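Local coordinates for protein 2-ON-2 hemoglobin (Agrobacterium tumefaciens, PDB 2XYK) that binds heme b and, as a truncated hemoglobin, probably takes up and carries oxygen, at residues 19-24 with 102-107; 92-97 with 113-118. One frame throughout, in Å; residues are numbered along the deposited sequence.

Contact 1 of 2, residues 19-24 with 102-107; sequences RALTRR and DETIEN
A short salt bridge ties R24 to E103: R24 NE donates to E103 OE1 at 2.6 Å, with an N-H...O angle of 162°. The carboxylate oxygen receives it through its syn lone pair and lies only 10° out of the guanidinium plane, so the acid meets the arginine at its NE edge rather than over a face. R24 NH2 also turns to E103 OE1, at 3.3 Å, but this second bond is weak and bent. A single oxygen therefore takes both, and the guanidinium and carboxylate planes are not coplanar. R24 reaches the acid with CG anti to its backbone N and the chain bent at chi2. Both charges have further partners, E27 for R24 NH1 and R99 for E103 OE2, forming a chain of ion pairs that should steady either group.

Next to the bridge along the chain, T104 faces the helix 14-31 directly. Its hydroxyl is bonded to the backbone oxygen of A100, four residues earlier, with OG1 placed between the backbone N and carbonyl carbon (chi1 61°). With the hydroxyl so held, the methyl is presented across the gap: T104 CG2 lies 3.7 Å from A20 O and 3.9 Å from A20 CB. L21 crosses T104 at about a right angle, bringing L21 CD1 to 3.5 Å from T104 OG1. The CA atoms of L21 and T104 come within 5.7 Å, a close approach at which the small A20 and T104 side chains meet.

L21 continues inward against A100, M101 and L57. The contact thus joins helix 14-31 to the C-terminal end of helix 87-104, a helix-helix junction of the truncated globin fold, with a salt bridge on its solvent side and away from the heme iron.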
loop_
_atom_site.group_PDB
_atom_site.type_symbol
_atom_site.label_atom_id
_atom_site.label_comp_id
_atom_site.label_asym_id
_atom_site.label_seq_id
_atom_site.Cartn_x
_atom_site.Cartn_y
_atom_site.Cartn_z
ATOM N N ARG A 19 2.023 0.051 -10.410
ATOM C CA ARG A 19 1.400 1.283 -10.907
ATOM C C ARG A 19 -0.137 1.219 -10.829
ATOM O O ARG A 19 -0.771 2.171 -10.378
ATOM C CB ARG A 19 1.847 1.599 -12.357
ATOM C CG ARG A 19 3.316 2.072 -12.493
ATOM C CD ARG A 19 3.504 3.031 -13.702
ATOM N NE ARG A 19 4.778 2.817 -14.406
ATOM C CZ ARG A 19 5.871 3.593 -14.329
ATOM N NH1 ARG A 19 5.912 4.672 -13.548
ATOM N NH2 ARG A 19 6.956 3.269 -15.039
ATOM N N ALA A 20 -0.735 0.108 -11.289
ATOM C CA ALA A 20 -2.208 -0.019 -11.300
ATOM C C ALA A 20 -2.742 -0.184 -9.874
ATOM O O ALA A 20 -3.787 0.376 -9.500
ATOM C CB ALA A 20 -2.650 -1.199 -12.180
ATOM N N LEU A 21 -2.012 -0.968 -9.078
ATOM C CA LEU A 21 -2.394 -1.195 -7.693
ATOM C C LEU A 21 -2.480 0.130 -6.938
ATOM O O LEU A 21 -3.488 0.425 -6.324
ATOM C CB LEU A 21 -1.413 -2.149 -7.000
ATOM C CG LEU A 21 -1.630 -2.409 -5.504
ATOM C CD1 LEU A 21 -2.935 -3.194 -5.209
ATOM C CD2 LEU A 21 -0.435 -3.163 -4.978
ATOM N N THR A 22 -1.413 0.916 -6.989
ATOM C CA THR A 22 -1.308 2.126 -6.184
ATOM C C THR A 22 -2.295 3.195 -6.693
ATOM O O THR A 22 -2.887 3.914 -5.894
ATOM C CB THR A 22 0.153 2.642 -6.181
ATOM O OG1 THR A 22 1.026 1.577 -5.770
ATOM C CG2 THR A 22 0.338 3.802 -5.213
ATOM N N ARG A 23 -2.460 3.286 -8.021
ATOM C CA ARG A 23 -3.433 4.192 -8.636
ATOM C C ARG A 23 -4.837 3.872 -8.200
ATOM O O ARG A 23 -5.582 4.785 -7.843
ATOM C CB ARG A 23 -3.365 4.184 -10.172
ATOM C CG ARG A 23 -4.355 5.156 -10.905
ATOM C CD ARG A 23 -3.971 6.643 -10.736
ATOM N NE ARG A 23 -2.551 6.870 -11.002
ATOM C CZ ARG A 23 -2.035 7.319 -12.146
ATOM N NH1 ARG A 23 -2.809 7.632 -13.186
ATOM N NH2 ARG A 23 -0.723 7.467 -12.249
ATOM N N ARG A 24 -5.213 2.588 -8.270
ATOM C CA ARG A 24 -6.559 2.174 -7.898
ATOM C C ARG A 24 -6.829 2.375 -6.397
ATOM O O ARG A 24 -7.955 2.670 -6.015
ATOM C CB ARG A 24 -6.807 0.702 -8.291
ATOM C CG ARG A 24 -8.253 0.205 -8.046
ATOM C CD ARG A 24 -9.277 1.072 -8.851
ATOM N NE ARG A 24 -10.661 0.596 -8.712
ATOM C CZ ARG A 24 -11.755 1.350 -8.846
ATOM N NH1 ARG A 24 -11.658 2.650 -9.091
ATOM N NH2 ARG A 24 -12.957 0.794 -8.711
ATOM N N ASP A 102 -7.518 -6.917 -5.254
ATOM C CA ASP A 102 -8.464 -7.871 -5.892
ATOM C C ASP A 102 -8.654 -7.478 -7.346
ATOM O O ASP A 102 -8.771 -8.345 -8.207
ATOM C CB ASP A 102 -9.840 -7.905 -5.168
ATOM C CG ASP A 102 -9.793 -8.623 -3.795
ATOM O OD1 ASP A 102 -8.823 -9.367 -3.516
ATOM O OD2 ASP A 102 -10.738 -8.438 -2.976
ATOM N N GLU A 103 -8.670 -6.166 -7.626
ATOM C CA GLU A 103 -8.913 -5.689 -8.984
ATOM C C GLU A 103 -7.686 -5.676 -9.903
ATOM O O GLU A 103 -7.841 -5.596 -11.118
ATOM C CB GLU A 103 -9.590 -4.305 -8.961
ATOM C CG GLU A 103 -11.101 -4.357 -8.704
ATOM C CD GLU A 103 -11.668 -2.992 -8.276
ATOM O OE1 GLU A 103 -11.067 -1.947 -8.649
ATOM O OE2 GLU A 103 -12.707 -2.979 -7.569
ATOM N N THR A 104 -6.473 -5.742 -9.343
ATOM C CA THR A 104 -5.249 -5.517 -10.154
ATOM C C THR A 104 -4.279 -6.710 -10.123
ATOM O O THR A 104 -3.333 -6.755 -10.914
ATOM C CB THR A 104 -4.462 -4.209 -9.744
ATOM O OG1 THR A 104 -4.025 -4.306 -8.383
ATOM C CG2 THR A 104 -5.307 -2.958 -9.922
ATOM N N ILE A 105 -4.493 -7.643 -9.192
ATOM C CA ILE A 105 -3.661 -8.844 -9.109
ATOM C C ILE A 105 -4.508 -10.105 -9.299
ATOM O O ILE A 105 -5.291 -10.488 -8.425
ATOM C CB ILE A 105 -2.816 -8.916 -7.811
ATOM C CG1 ILE A 105 -1.863 -7.719 -7.716
ATOM C CG2 ILE A 105 -2.051 -10.274 -7.732
ATOM C CD1 ILE A 105 -1.288 -7.500 -6.313
ATOM N N GLU A 106 -4.347 -10.729 -10.458
ATOM C CA GLU A 106 -5.192 -11.852 -10.865
ATOM C C GLU A 106 -4.994 -13.101 -9.984
ATOM O O GLU A 106 -5.962 -13.765 -9.607
ATOM C CB GLU A 106 -4.940 -12.150 -12.352
ATOM C CG GLU A 106 -5.833 -13.204 -12.972
ATOM C CD GLU A 106 -5.053 -14.180 -13.845
ATOM O OE1 GLU A 106 -4.181 -14.897 -13.293
ATOM O OE2 GLU A 106 -5.304 -14.222 -15.074
ATOM N N ASN A 107 -3.744 -13.387 -9.612
ATOM C CA ASN A 107 -3.406 -14.634 -8.882
ATOM C C ASN A 107 -3.798 -14.615 -7.380
ATOM O O ASN A 107 -3.221 -13.863 -6.584
ATOM C CB ASN A 107 -1.907 -14.894 -9.071
ATOM C CG ASN A 107 -1.453 -16.224 -8.541
ATOM O OD1 ASN A 107 -1.798 -16.630 -7.432
ATOM N ND2 ASN A 107 -0.619 -16.892 -9.311
#

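Contact 2 of 2, residues 92-97 with 113-118; sequences EWLLCF and IIWAPV. With HEM (protoporphyrin IX containing Fe), chain C.
This is a buried, apolar helix-helix contact in the core of the 2-on-2 globin fold, where helix 87-104 and helix 108-125 run antiparallel (171°) beside the heme. Their local axes stay 11.9 Å apart, a separation bridged by large side chains. V118 is the central wedge: with CG1 anti to the backbone N, it puts CG1 3.7 Å from W93 CZ3, at the edge of the indole. The same methyl makes an off-centre CH-pi contact with F97, 4.2 Å from the ring centroid.

W115, CG anti to its backbone N, brings its six-membered ring to F97, and the two meet edge to edge, W115 CZ3 lying 4.2 Å from F97 CD2. L94 crosses W115 at about a right angle, its CD2 being 3.6 Å from W115 CH2. I114 CG2 also lies at the F97 edge.

W93 links this packing to the distal pocket. One indole face lies against the porphyrin, with heme CHC 3.4 Å above the ring plane, while F25 packs edge-to-face with the indole. Opposite the axial H80, the iron carries a water at 1.9 Å from FE, and W93 NE1 donates a hydrogen bond to that water oxygen at 2.8 Å.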
loop_
_atom_site.group_PDB
_atom_site.type_symbol
_atom_site.label_atom_id
_atom_site.label_comp_id
_atom_site.label_asym_id
_atom_site.label_seq_id
_atom_site.Cartn_x
_atom_site.Cartn_y
_atom_site.Cartn_z
ATOM N N GLU A 92 -10.584 1.419 6.926
ATOM C CA GLU A 92 -10.899 2.054 5.637
ATOM C C GLU A 92 -9.721 2.053 4.667
ATOM O O GLU A 92 -9.926 1.963 3.449
ATOM C CB GLU A 92 -11.431 3.473 5.845
ATOM C CG GLU A 92 -12.824 3.491 6.495
ATOM C CD GLU A 92 -13.326 4.913 6.778
ATOM O OE1 GLU A 92 -12.720 5.884 6.291
ATOM O OE2 GLU A 92 -14.335 5.042 7.470
ATOM N N TRP A 93 -8.499 2.141 5.205
ATOM C CA TRP A 93 -7.257 1.930 4.444
ATOM C C TRP A 93 -7.243 0.463 3.946
ATOM O O TRP A 93 -7.032 0.165 2.776
ATOM C CB TRP A 93 -6.041 2.209 5.388
ATOM C CG TRP A 93 -4.674 2.265 4.707
ATOM C CD1 TRP A 93 -3.952 3.397 4.377
ATOM C CD2 TRP A 93 -3.885 1.144 4.254
ATOM N NE1 TRP A 93 -2.755 3.034 3.766
ATOM C CE2 TRP A 93 -2.691 1.664 3.695
ATOM C CE3 TRP A 93 -4.069 -0.253 4.283
ATOM C CZ2 TRP A 93 -1.698 0.837 3.161
ATOM C CZ3 TRP A 93 -3.081 -1.079 3.737
ATOM C CH2 TRP A 93 -1.908 -0.532 3.201
ATOM N N LEU A 94 -7.506 -0.460 4.851
ATOM C CA LEU A 94 -7.540 -1.892 4.518
ATOM C C LEU A 94 -8.650 -2.223 3.517
ATOM O O LEU A 94 -8.471 -3.060 2.630
ATOM C CB LEU A 94 -7.687 -2.726 5.800
ATOM C CG LEU A 94 -6.435 -2.778 6.691
ATOM C CD1 LEU A 94 -6.824 -3.290 8.087
ATOM C CD2 LEU A 94 -5.329 -3.691 6.012
ATOM N N LEU A 95 -9.797 -1.558 3.655
ATOM C CA LEU A 95 -10.867 -1.699 2.664
ATOM C C LEU A 95 -10.370 -1.402 1.253
ATOM O O LEU A 95 -10.592 -2.208 0.332
ATOM C CB LEU A 95 -12.056 -0.790 3.008
ATOM C CG LEU A 95 -13.153 -0.633 1.949
ATOM C CD1 LEU A 95 -14.019 -1.912 1.892
ATOM C CD2 LEU A 95 -13.989 0.559 2.255
ATOM N N CYS A 96 -9.723 -0.252 1.077
ATOM C CA CYS A 96 -9.273 0.214 -0.249
ATOM C C CYS A 96 -8.108 -0.630 -0.774
ATOM O O CYS A 96 -8.060 -0.971 -1.957
ATOM C CB CYS A 96 -8.917 1.721 -0.230
ATOM S SG CYS A 96 -10.275 2.842 0.358
ATOM N N PHE A 97 -7.172 -0.983 0.100
ATOM C CA PHE A 97 -6.029 -1.814 -0.328
ATOM C C PHE A 97 -6.489 -3.208 -0.770
ATOM O O PHE A 97 -5.978 -3.719 -1.748
ATOM C CB PHE A 97 -4.933 -1.931 0.744
ATOM C CG PHE A 97 -3.636 -2.507 0.213
ATOM C CD1 PHE A 97 -2.718 -1.688 -0.460
ATOM C CD2 PHE A 97 -3.348 -3.870 0.345
ATOM C CE1 PHE A 97 -1.524 -2.228 -0.981
ATOM C CE2 PHE A 97 -2.157 -4.409 -0.161
ATOM C CZ PHE A 97 -1.251 -3.594 -0.825
ATOM N N ILE A 113 -0.454 -14.179 -0.150
ATOM C CA ILE A 113 0.915 -13.918 0.308
ATOM C C ILE A 113 1.142 -12.428 0.685
ATOM O O ILE A 113 1.759 -12.136 1.688
ATOM C CB ILE A 113 1.979 -14.415 -0.703
ATOM C CG1 ILE A 113 2.106 -15.950 -0.620
ATOM C CG2 ILE A 113 3.339 -13.786 -0.396
ATOM C CD1 ILE A 113 2.480 -16.635 -1.950
ATOM N N ILE A 114 0.598 -11.496 -0.094
ATOM C CA ILE A 114 0.850 -10.073 0.159
ATOM C C ILE A 114 0.028 -9.549 1.324
ATOM O O ILE A 114 0.516 -8.751 2.114
ATOM C CB ILE A 114 0.555 -9.200 -1.089
ATOM C CG1 ILE A 114 1.558 -9.471 -2.199
ATOM C CG2 ILE A 114 0.595 -7.697 -0.739
ATOM C CD1 ILE A 114 1.079 -8.924 -3.567
ATOM N N TRP A 115 -1.231 -9.993 1.398
ATOM C CA TRP A 115 -2.243 -9.439 2.287
ATOM C C TRP A 115 -1.971 -9.630 3.765
ATOM O O TRP A 115 -2.074 -8.672 4.547
ATOM C CB TRP A 115 -3.620 -10.036 1.971
ATOM C CG TRP A 115 -4.670 -9.659 2.990
ATOM C CD1 TRP A 115 -5.196 -10.459 3.983
ATOM C CD2 TRP A 115 -5.311 -8.381 3.116
ATOM N NE1 TRP A 115 -6.135 -9.740 4.711
ATOM C CE2 TRP A 115 -6.228 -8.472 4.193
ATOM C CE3 TRP A 115 -5.193 -7.158 2.424
ATOM C CZ2 TRP A 115 -7.015 -7.387 4.600
ATOM C CZ3 TRP A 115 -5.984 -6.087 2.822
ATOM C CH2 TRP A 115 -6.884 -6.204 3.898
ATOM N N ALA A 116 -1.667 -10.865 4.176
ATOM C CA ALA A 116 -1.498 -11.113 5.617
ATOM C C ALA A 116 -0.475 -10.147 6.295
ATOM O O ALA A 116 -0.812 -9.519 7.296
ATOM C CB ALA A 116 -1.185 -12.609 5.907
ATOM N N PRO A 117 0.759 -10.006 5.739
ATOM C CA PRO A 117 1.731 -9.077 6.325
ATOM C C PRO A 117 1.370 -7.585 6.220
ATOM O O PRO A 117 1.741 -6.819 7.097
ATOM C CB PRO A 117 3.010 -9.350 5.514
ATOM C CG PRO A 117 2.821 -10.736 4.958
ATOM C CD PRO A 117 1.353 -10.717 4.595
ATOM N N VAL A 118 0.682 -7.180 5.157
ATOM C CA VAL A 118 0.257 -5.796 5.016
ATOM C C VAL A 118 -0.824 -5.502 6.074
ATOM O O VAL A 118 -0.828 -4.434 6.682
ATOM C CB VAL A 118 -0.300 -5.513 3.601
ATOM C CG1 VAL A 118 -1.216 -4.239 3.575
ATOM C CG2 VAL A 118 0.830 -5.409 2.563
HETATM C CHA HEM C . 2.130 7.585 4.306
HETATM C CHB HEM C . -2.251 6.598 6.323
HETATM C CHC HEM C . -0.902 1.913 6.632
HETATM C CHD HEM C . 2.796 2.789 3.640
HETATM C C1A HEM C . 0.874 7.729 4.884
HETATM C C2A HEM C . 0.214 8.984 5.198
HETATM C C3A HEM C . -0.974 8.722 5.755
HETATM C C4A HEM C . -1.140 7.279 5.809
HETATM C CMA HEM C . -2.055 9.726 6.275
HETATM C CAA HEM C . 0.850 10.367 4.909
HETATM C CBA HEM C . 0.674 10.648 3.397
HETATM C CGA HEM C . 1.723 11.575 2.783
HETATM O O1A HEM C . 2.782 11.906 3.392
HETATM O O2A HEM C . 1.506 11.998 1.621
HETATM C C1B HEM C . -2.276 5.245 6.627
HETATM C C2B HEM C . -3.313 4.492 7.326
HETATM C C3B HEM C . -2.913 3.201 7.397
HETATM C C4B HEM C . -1.622 3.094 6.747
HETATM C CMB HEM C . -4.638 5.045 7.877
HETATM C CAB HEM C . -3.634 1.986 8.040
HETATM C CBB HEM C . -3.680 1.851 9.368
HETATM C C1C HEM C . 0.184 1.721 5.823
HETATM C C2C HEM C . 0.789 0.453 5.517
HETATM C C3C HEM C . 1.811 0.672 4.676
HETATM C C4C HEM C . 1.881 2.108 4.439
HETATM C CMC HEM C . 0.266 -0.877 6.110
HETATM C CAC HEM C . 2.767 -0.399 4.076
HETATM C CBC HEM C . 2.269 -1.459 3.400
HETATM C C1D HEM C . 3.044 4.149 3.594
HETATM C C2D HEM C . 4.204 4.798 2.998
HETATM C C3D HEM C . 3.993 6.288 3.211
HETATM C C4D HEM C . 2.738 6.406 3.912
HETATM C CMD HEM C . 5.393 4.109 2.287
HETATM C CAD HEM C . 4.931 7.442 2.777
HETATM C CBD HEM C . 5.862 7.624 3.982
HETATM C CGD HEM C . 6.740 8.847 3.828
HETATM O O1D HEM C . 6.279 9.986 4.106
HETATM O O2D HEM C . 7.900 8.655 3.413
HETATM N NA HEM C . 0.022 6.709 5.266
HETATM N NB HEM C . -1.276 4.349 6.277
HETATM N NC HEM C . 0.870 2.711 5.165
HETATM N ND HEM C . 2.215 5.130 4.105
HETATM FE FE HEM C . 0.493 4.715 5.215
HETATM O O HOH W 1 -0.400 4.523 3.510
#

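How the contacts relate
Both contacts draw on helix 87-104, contact 2 on its middle and contact 1 on its C-terminal end, and their segments alternate along the chain. Contact 2 is core, with five of six touching residues buried, and relies on aromatic and aliphatic packing beside the heme. Contact 1 lies at the surface, where a charged pair carries the strongest bond and the small A20 and T104 meet between closely spaced backbones. Their centres are about 12 Å apart, yet they meet: I105 CD1 lies 3.9 Å from I114 CD1, and L21 CD2 lies 4.2 Å from F97 CE1. These apolar touches join the inner side of contact 1 to the core of contact 2.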